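Local coordinates for beta-1,3-glucosyltransferase (Paecilomyces sp. J18, PDB 5JVV), which belongs to the carbohydrate-active enzymes and folds, as in family GH16, into a beta-sandwich of two curved, largely antiparallel sheets, at residues V53-D58 with K71-E76; L241-T246 with A287-N292. All coordinates share one frame; numbering follows the deposited sequence.

Interaction 1. Residues V53-D58 with K71-E76; sequences VYLGVD and KSVRLE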
ATOM      1  N   VAL A  53      -7.566   5.011 -12.807  1.00  8.56           N
ATOM      2  CA  VAL A  53      -7.723   3.567 -12.771  1.00 11.52           C
ATOM      3  C   VAL A  53      -8.384   3.138 -11.460  1.00  9.48           C
ATOM      4  O   VAL A  53      -7.943   3.515 -10.371  1.00 12.31           O
ATOM      5  CB  VAL A  53      -6.359   2.862 -12.936  1.00 11.12           C
ATOM      6  CG1 VAL A  53      -6.490   1.367 -12.651  1.00 13.29           C
ATOM      7  CG2 VAL A  53      -5.814   3.094 -14.338  1.00 14.00           C
ATOM      8  N   TYR A  54      -9.446   2.351 -11.583  1.00  8.98           N
ATOM      9  CA  TYR A  54     -10.170   1.799 -10.449  1.00  9.63           C
ATOM     10  C   TYR A  54      -9.749   0.346 -10.249  1.00  8.45           C
ATOM     11  O   TYR A  54      -9.803  -0.457 -11.190  1.00 10.33           O
ATOM     12  CB  TYR A  54     -11.680   1.883 -10.730  1.00  9.23           C
ATOM     13  CG  TYR A  54     -12.593   1.142  -9.765  1.00  8.34           C
ATOM     14  CD1 TYR A  54     -13.280   1.827  -8.765  1.00 11.41           C
ATOM     15  CD2 TYR A  54     -12.805  -0.228  -9.879  1.00 11.07           C
ATOM     16  CE1 TYR A  54     -14.122   1.166  -7.888  1.00 10.78           C
ATOM     17  CE2 TYR A  54     -13.649  -0.900  -9.006  1.00  9.49           C
ATOM     18  CZ  TYR A  54     -14.307  -0.194  -8.013  1.00 11.00           C
ATOM     19  OH  TYR A  54     -15.149  -0.851  -7.137  1.00 11.63           O
ATOM     20  N   LEU A  55      -9.315   0.021  -9.034  1.00  7.85           N
ATOM     21  CA  LEU A  55      -9.052  -1.364  -8.624  1.00  8.24           C
ATOM     22  C   LEU A  55      -9.899  -1.643  -7.390  1.00  9.52           C
ATOM     23  O   LEU A  55      -9.611  -1.135  -6.311  1.00 11.57           O
ATOM     24  CB  LEU A  55      -7.578  -1.563  -8.273  1.00  8.40           C
ATOM     25  CG  LEU A  55      -6.509  -0.992  -9.204  1.00  8.72           C
ATOM     26  CD1 LEU A  55      -5.139  -1.149  -8.553  1.00 10.73           C
ATOM     27  CD2 LEU A  55      -6.562  -1.676 -10.583  1.00 11.58           C
ATOM     28  N   GLY A  56     -10.937  -2.451  -7.548  1.00  8.02           N
ATOM     29  CA  GLY A  56     -11.874  -2.699  -6.471  1.00  8.33           C
ATOM     30  C   GLY A  56     -12.023  -4.172  -6.161  1.00  7.58           C
ATOM     31  O   GLY A  56     -11.232  -5.001  -6.622  1.00  9.28           O
ATOM     32  N   VAL A  57     -13.043  -4.491  -5.379  1.00  7.79           N
ATOM     33  CA  VAL A  57     -13.279  -5.863  -4.943  1.00  8.12           C
ATOM     34  C   VAL A  57     -14.732  -6.245  -5.201  1.00  9.37           C
ATOM     35  O   VAL A  57     -15.560  -5.402  -5.545  1.00 11.55           O
ATOM     36  CB  VAL A  57     -12.943  -6.049  -3.438  1.00  9.35           C
ATOM     37  CG1 VAL A  57     -11.507  -5.617  -3.145  1.00  8.06           C
ATOM     38  CG2 VAL A  57     -13.931  -5.280  -2.550  1.00  8.83           C
ATOM     39  N   ASP A  58     -15.052  -7.524  -5.041  1.00  9.16           N
ATOM     40  CA  ASP A  58     -16.430  -7.976  -5.139  1.00 11.07           C
ATOM     41  C   ASP A  58     -17.195  -7.411  -3.940  1.00 11.66           C
ATOM     42  O   ASP A  58     -16.927  -7.785  -2.804  1.00 11.36           O
ATOM     43  CB  ASP A  58     -16.431  -9.514  -5.106  1.00  9.80           C
ATOM     44  CG  ASP A  58     -17.822 -10.125  -5.142  1.00 12.83           C
ATOM     45  OD1 ASP A  58     -18.823  -9.457  -4.812  1.00 13.32           O
ATOM     46  OD2 ASP A  58     -17.909 -11.326  -5.478  1.00 15.08           O
ATOM     47  N   LYS A  71     -13.214 -11.654  -3.955  1.00 11.07           N
ATOM     48  CA  LYS A  71     -12.400 -11.319  -5.125  1.00  8.83           C
ATOM     49  C   LYS A  71     -11.779  -9.939  -5.074  1.00  8.50           C
ATOM     50  O   LYS A  71     -12.408  -8.959  -4.669  1.00  9.93           O
ATOM     51  CB  LYS A  71     -13.211 -11.469  -6.410  1.00  8.70           C
ATOM     52  CG  LYS A  71     -13.470 -12.920  -6.761  1.00 13.37           C
ATOM     53  CD  LYS A  71     -14.552 -13.019  -7.808  1.00 15.62           C
ATOM     54  CE  LYS A  71     -14.796 -14.460  -8.181  1.00 18.39           C
ATOM     55  NZ  LYS A  71     -15.928 -14.553  -9.154  1.00 23.93           N
ATOM     56  N   SER A  72     -10.535  -9.875  -5.525  1.00  7.35           N
ATOM     57  CA  SER A  72      -9.759  -8.653  -5.505  1.00  8.66           C
ATOM     58  C   SER A  72      -8.663  -8.812  -6.551  1.00 10.19           C
ATOM     59  O   SER A  72      -8.633  -9.811  -7.290  1.00  9.08           O
ATOM     60  CB  SER A  72      -9.164  -8.440  -4.105  1.00  9.24           C
ATOM     61  OG  SER A  72      -8.524  -7.171  -3.981  1.00  8.99           O
ATOM     62  N   VAL A  73      -7.774  -7.832  -6.620  1.00  9.37           N
ATOM     63  CA  VAL A  73      -6.633  -7.895  -7.525  1.00  8.24           C
ATOM     64  C   VAL A  73      -5.337  -7.482  -6.832  1.00  9.18           C
ATOM     65  O   VAL A  73      -5.337  -6.791  -5.791  1.00  8.46           O
ATOM     66  CB  VAL A  73      -6.842  -7.035  -8.794  1.00  8.40           C
ATOM     67  CG1 VAL A  73      -7.992  -7.594  -9.635  1.00  9.47           C
ATOM     68  CG2 VAL A  73      -7.083  -5.560  -8.428  1.00  8.74           C
ATOM     69  N   ARG A  74      -4.227  -7.940  -7.405  1.00  8.31           N
ATOM     70  CA  ARG A  74      -2.905  -7.604  -6.918  1.00  7.49           C
ATOM     71  C   ARG A  74      -2.052  -7.364  -8.154  1.00  7.89           C
ATOM     72  O   ARG A  74      -1.787  -8.288  -8.937  1.00 11.44           O
ATOM     73  CB  ARG A  74      -2.346  -8.736  -6.034  1.00  8.43           C
ATOM     74  CG  ARG A  74      -0.858  -8.627  -5.755  1.00  7.50           C
ATOM     75  CD  ARG A  74      -0.417  -9.540  -4.613  1.00 10.35           C
ATOM     76  NE  ARG A  74       1.029  -9.782  -4.644  1.00 10.79           N
ATOM     77  CZ  ARG A  74       1.747 -10.227  -3.614  1.00 10.04           C
ATOM     78  NH1 ARG A  74       1.173 -10.437  -2.441  1.00 10.23           N
ATOM     79  NH2 ARG A  74       3.050 -10.435  -3.753  1.00 14.17           N
ATOM     80  N   LEU A  75      -1.675  -6.107  -8.353  1.00  9.35           N
ATOM     81  CA  LEU A  75      -0.922  -5.688  -9.529  1.00  9.75           C
ATOM     82  C   LEU A  75       0.549  -5.534  -9.162  1.00 11.05           C
ATOM     83  O   LEU A  75       0.873  -4.876  -8.182  1.00 10.44           O
ATOM     84  CB  LEU A  75      -1.466  -4.356 -10.044  1.00 10.51           C
ATOM     85  CG  LEU A  75      -2.701  -4.423 -10.947  1.00  9.39           C
ATOM     86  CD1 LEU A  75      -3.890  -5.032 -10.221  1.00 14.34           C
ATOM     87  CD2 LEU A  75      -3.054  -3.040 -11.494  1.00 11.77           C
ATOM     88  N   GLU A  76       1.426  -6.154  -9.948  1.00 10.94           N
ATOM     89  CA  GLU A  76       2.866  -6.105  -9.715  1.00  9.78           C
ATOM     90  C   GLU A  76       3.526  -5.562 -10.976  1.00 11.14           C
ATOM     91  O   GLU A  76       3.304  -6.088 -12.062  1.00 13.03           O
ATOM     92  CB  GLU A  76       3.407  -7.497  -9.369  1.00 12.62           C
ATOM     93  CG  GLU A  76       2.738  -8.120  -8.148  1.00 12.67           C
ATOM     94  CD  GLU A  76       3.239  -9.510  -7.831  1.00 22.91           C
ATOM     95  OE1 GLU A  76       3.987 -10.082  -8.653  1.00 33.57           O
ATOM     96  OE2 GLU A  76       2.883 -10.033  -6.755  1.00 16.02           O
TER
HETATM   97  O   HOH W   1      -8.762  -4.659  -5.390  1.00 13.75           O
HETATM   98  O   HOH W   2     -15.862 -12.693  -4.271  1.00 12.03           O
HETATM   99  O   HOH W   3     -17.851 -13.990  -7.072  1.00 35.93           O
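L55 and L75 meet tip to tip, and their methyl groups pack between the two segments. L55 keeps CG anti to its carbonyl carbon (chi1 -45°), so its isobutyl group leans across. L75 has CG in the same position and chi2 of 62°, which extends its CD2 anti to CA and brings it within 3.9 Å of L55 CD2. Behind this pair V73 offers CG2, the branch held between its own N and carbonyl carbon, to L55 CB at 4.0 Å. Branched aliphatic side chains suit this buried end, where the contacts across the segments are apolar.

Toward K71 the backbones converge and polar contacts take over. D58 N donates to K71 O at 3.0 Å, with an N-H...O angle of 158°; the donor stands above the carbonyl plane. V57 CB lies over the same oxygen at 3.2 Å, and V57 CG1 leans on S72 OG. G56 has no side chain, which leaves room beside it for the hydroxyl of Y54. G56 O accepts a hydrogen bond from a water that also donates to S72 OG (2.9 Å), while S72 OG is also hydrogen-bonded to T245 O, on strand 240-247. D58, its CG anti to N, uses OD1 on T60 N; two waters join OD2 to K71 N and NZ. The extended lysine ends in a salt bridge with E42. D58 OD2 and K71 NZ, 5.3 Å apart, do not touch, but their proximity may mildly favour both ionised forms.

Strand 53-55 is hydrogen-bonded between strands 45-47 and 289-297, whereas strand 70-77 lies between 31-33 and 240-247 in the other sheet. The contact thus joins the sandwich's two facing sheets, with the leucines and V73 packing between them. Helix 11-16 covers the leucine end, where F14 touches both V53 and L75.

Interaction 2. Residues L241-T246 with A287-N292; sequences LVFDTT and AYWEIN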
ATOM      1  N   LEU A 241       6.815  -2.595  -8.041  1.00 11.33           N
ATOM      2  CA  LEU A 241       5.772  -1.865  -7.320  1.00  9.72           C
ATOM      3  C   LEU A 241       4.494  -2.695  -7.298  1.00 11.29           C
ATOM      4  O   LEU A 241       4.129  -3.312  -8.304  1.00 12.31           O
ATOM      5  CB  LEU A 241       5.500  -0.522  -7.995  1.00  8.42           C
ATOM      6  CG  LEU A 241       6.686   0.444  -8.048  1.00 10.91           C
ATOM      7  CD1 LEU A 241       6.357   1.697  -8.857  1.00 12.87           C
ATOM      8  CD2 LEU A 241       7.099   0.818  -6.645  1.00 18.53           C
ATOM      9  N   VAL A 242       3.809  -2.703  -6.157  1.00  9.38           N
ATOM     10  CA  VAL A 242       2.629  -3.545  -5.983  1.00  7.85           C
ATOM     11  C   VAL A 242       1.482  -2.759  -5.367  1.00  8.83           C
ATOM     12  O   VAL A 242       1.672  -2.030  -4.392  1.00  8.94           O
ATOM     13  CB  VAL A 242       2.922  -4.755  -5.059  1.00  9.38           C
ATOM     14  CG1 VAL A 242       1.706  -5.685  -4.983  1.00  9.79           C
ATOM     15  CG2 VAL A 242       4.155  -5.529  -5.537  1.00 10.04           C
ATOM     16  N   PHE A 243       0.298  -2.898  -5.956  1.00  7.21           N
ATOM     17  CA  PHE A 243      -0.930  -2.421  -5.338  1.00  7.24           C
ATOM     18  C   PHE A 243      -1.786  -3.648  -5.114  1.00  8.45           C
ATOM     19  O   PHE A 243      -1.992  -4.438  -6.035  1.00  9.88           O
ATOM     20  CB  PHE A 243      -1.722  -1.467  -6.249  1.00  7.50           C
ATOM     21  CG  PHE A 243      -1.124  -0.093  -6.401  1.00  8.24           C
ATOM     22  CD1 PHE A 243      -1.472   0.940  -5.530  1.00 10.40           C
ATOM     23  CD2 PHE A 243      -0.233   0.183  -7.437  1.00  9.67           C
ATOM     24  CE1 PHE A 243      -0.931   2.213  -5.682  1.00  9.97           C
ATOM     25  CE2 PHE A 243       0.308   1.452  -7.595  1.00 11.60           C
ATOM     26  CZ  PHE A 243      -0.039   2.469  -6.712  1.00 10.98           C
ATOM     27  N   ASP A 244      -2.303  -3.818  -3.903  1.00  7.06           N
ATOM     28  CA  ASP A 244      -3.236  -4.909  -3.681  1.00  7.02           C
ATOM     29  C   ASP A 244      -4.227  -4.557  -2.589  1.00  8.74           C
ATOM     30  O   ASP A 244      -4.043  -3.574  -1.863  1.00  9.10           O
ATOM     31  CB  ASP A 244      -2.494  -6.228  -3.377  1.00  8.89           C
ATOM     32  CG  ASP A 244      -1.906  -6.271  -1.982  1.00  9.83           C
ATOM     33  OD1 ASP A 244      -0.676  -6.469  -1.848  1.00 10.25           O
ATOM     34  OD2 ASP A 244      -2.673  -6.133  -1.003  1.00  9.26           O
ATOM     35  N   THR A 245      -5.291  -5.347  -2.497  1.00  8.02           N
ATOM     36  CA  THR A 245      -6.142  -5.368  -1.318  1.00  7.00           C
ATOM     37  C   THR A 245      -6.413  -6.831  -0.998  1.00  6.95           C
ATOM     38  O   THR A 245      -6.985  -7.553  -1.820  1.00  9.44           O
ATOM     39  CB  THR A 245      -7.475  -4.644  -1.541  1.00  9.69           C
ATOM     40  OG1 THR A 245      -7.215  -3.296  -1.958  1.00 10.47           O
ATOM     41  CG2 THR A 245      -8.307  -4.620  -0.254  1.00 10.41           C
ATOM     42  N   THR A 246      -5.969  -7.275   0.174  1.00  7.21           N
ATOM     43  CA  THR A 246      -6.341  -8.600   0.661  1.00  7.56           C
ATOM     44  C   THR A 246      -7.300  -8.443   1.837  1.00  8.68           C
ATOM     45  O   THR A 246      -7.719  -7.321   2.139  1.00  7.83           O
ATOM     46  CB  THR A 246      -5.095  -9.461   0.999  1.00  7.60           C
ATOM     47  OG1 THR A 246      -5.507 -10.807   1.264  1.00  8.88           O
ATOM     48  CG2 THR A 246      -4.328  -8.912   2.209  1.00  9.32           C
ATOM     49  N   ALA A 287     -13.945  -0.333  -0.583  1.00  8.53           N
ATOM     50  CA  ALA A 287     -12.644  -0.989  -0.567  1.00  9.25           C
ATOM     51  C   ALA A 287     -12.048  -1.006  -1.967  1.00 10.95           C
ATOM     52  O   ALA A 287     -11.870  -2.068  -2.560  1.00 11.08           O
ATOM     53  CB  ALA A 287     -12.770  -2.415  -0.004  1.00  9.29           C
ATOM     54  N   TYR A 288     -11.736   0.178  -2.493  1.00  8.34           N
ATOM     55  CA  TYR A 288     -11.137   0.290  -3.821  1.00  7.64           C
ATOM     56  C   TYR A 288     -10.045   1.332  -3.891  1.00  7.79           C
ATOM     57  O   TYR A 288     -10.040   2.293  -3.126  1.00  9.45           O
ATOM     58  CB  TYR A 288     -12.195   0.591  -4.892  1.00 11.16           C
ATOM     59  CG  TYR A 288     -12.834   1.968  -4.840  1.00  9.01           C
ATOM     60  CD1 TYR A 288     -12.283   3.043  -5.532  1.00  9.69           C
ATOM     61  CD2 TYR A 288     -14.023   2.173  -4.152  1.00  9.34           C
ATOM     62  CE1 TYR A 288     -12.887   4.293  -5.512  1.00  8.37           C
ATOM     63  CE2 TYR A 288     -14.636   3.413  -4.123  1.00 12.21           C
ATOM     64  CZ  TYR A 288     -14.057   4.470  -4.805  1.00 12.03           C
ATOM     65  OH  TYR A 288     -14.656   5.712  -4.791  1.00 13.95           O
ATOM     66  N   TRP A 289      -9.109   1.111  -4.806  1.00  8.15           N
ATOM     67  CA  TRP A 289      -8.126   2.123  -5.178  1.00  7.70           C
ATOM     68  C   TRP A 289      -8.643   2.888  -6.384  1.00  7.85           C
ATOM     69  O   TRP A 289      -9.220   2.299  -7.306  1.00  9.84           O
ATOM     70  CB  TRP A 289      -6.806   1.462  -5.589  1.00  7.65           C
ATOM     71  CG  TRP A 289      -6.119   0.707  -4.519  1.00  8.94           C
ATOM     72  CD1 TRP A 289      -6.285  -0.611  -4.207  1.00 10.83           C
ATOM     73  CD2 TRP A 289      -5.109   1.205  -3.636  1.00  7.46           C
ATOM     74  NE1 TRP A 289      -5.458  -0.962  -3.169  1.00  8.62           N
ATOM     75  CE2 TRP A 289      -4.717   0.135  -2.805  1.00  7.59           C
ATOM     76  CE3 TRP A 289      -4.500   2.455  -3.462  1.00  9.54           C
ATOM     77  CZ2 TRP A 289      -3.759   0.278  -1.808  1.00  8.74           C
ATOM     78  CZ3 TRP A 289      -3.536   2.590  -2.465  1.00 10.79           C
ATOM     79  CH2 TRP A 289      -3.179   1.507  -1.655  1.00 10.50           C
ATOM     80  N   GLU A 290      -8.426   4.201  -6.395  1.00  8.91           N
ATOM     81  CA  GLU A 290      -8.594   4.971  -7.624  1.00  8.13           C
ATOM     82  C   GLU A 290      -7.297   5.720  -7.799  1.00  9.22           C
ATOM     83  O   GLU A 290      -6.964   6.613  -7.014  1.00 11.67           O
ATOM     84  CB  GLU A 290      -9.783   5.932  -7.579  1.00 11.61           C
ATOM     85  CG  GLU A 290      -9.969   6.638  -8.921  1.00 14.19           C
ATOM     86  CD  GLU A 290     -11.265   7.419  -9.040  1.00 18.54           C
ATOM     87  OE1 GLU A 290     -12.149   7.273  -8.170  1.00 22.72           O
ATOM     88  OE2 GLU A 290     -11.393   8.184 -10.020  1.00 18.37           O
ATOM     89  N   ILE A 291      -6.545   5.328  -8.815  1.00  8.44           N
ATOM     90  CA  ILE A 291      -5.205   5.856  -9.009  1.00  9.17           C
ATOM     91  C   ILE A 291      -5.200   6.793 -10.209  1.00 10.17           C
ATOM     92  O   ILE A 291      -5.545   6.394 -11.322  1.00 10.45           O
ATOM     93  CB  ILE A 291      -4.195   4.708  -9.219  1.00  9.91           C
ATOM     94  CG1 ILE A 291      -4.151   3.817  -7.972  1.00  9.39           C
ATOM     95  CG2 ILE A 291      -2.804   5.257  -9.550  1.00 11.89           C
ATOM     96  CD1 ILE A 291      -3.692   2.385  -8.236  1.00 13.20           C
ATOM     97  N   ASN A 292      -4.828   8.049  -9.982  1.00  9.90           N
ATOM     98  CA  ASN A 292      -4.731   9.017 -11.076  1.00  9.32           C
ATOM     99  C   ASN A 292      -3.522   8.764 -11.962  1.00 10.82           C
ATOM    100  O   ASN A 292      -3.640   8.689 -13.189  1.00 12.31           O
ATOM    101  CB  ASN A 292      -4.674  10.445 -10.532  1.00  8.94           C
ATOM    102  CG  ASN A 292      -6.036  10.979 -10.189  1.00 10.41           C
ATOM    103  OD1 ASN A 292      -7.020  10.694 -10.880  1.00 12.08           O
ATOM    104  ND2 ASN A 292      -6.112  11.760  -9.121  1.00 12.47           N
TER
HETATM  105  O   HOH W   4      -9.175  -2.649  -3.559  1.00 12.80           O
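CG of F243 and W289 and CG1 of I291 lie anti to the carbonyl carbon (W289 chi1 -64°), which sends each side chain into the space between two strands running at 158° to each other, 9.7 Å apart. The phenyl ring presents its edge to one face of the indole six-membered ring in a T-shaped stack, with centroids 5.3 Å apart and planes at 77°. I291 CD1 then comes down almost along the ring normal of F243, 3.7 Å from its centroid, in a CH-pi contact. Large rings suit these positions because they can span the distance between strands of different sheets.

The indole also needs a partner for its buried N-H. NE1 donates to D244 O at 3.2 Å through a moderately bent bond; the oxygen lies near the indole plane, although the donor stands well above the carbonyl plane. A weak hydrogen bond from NE1 goes to T245 OG1, which itself donates to a water at 2.6 Å. That water donates to A287 O. F243 stacks in addition on F104, and P94 touches both T245 and W289. Strands 240-247 and 289-297 lie in facing sheets whose side chains form the sandwich core, consistent with a GH16-like fold.

Interactions 1 and 2 join the same two sheets of the sandwich, but with the order of the sheets reversed along the chain. Strands 53-55 and 289-297 are neighbours in one sheet, and 70-77 and 240-247 in the other, so the four segments form two layers; the centres of interactions 1 and 2 are about 6 Å apart. Among the bonds joining them are two probable hydrogen bonds, L55 O to W289 N and S72 OG to T245 O, both 2.7 Å. Packing adds to each layer, with Y54 CE1 3.4 Å from Y288 CG in the first and L75 O 3.4 Å from V242 CG1 in the second. Interaction 2 lies nearer the centre of the chain, about 7 Å from it against about 12 Å (centre to centre).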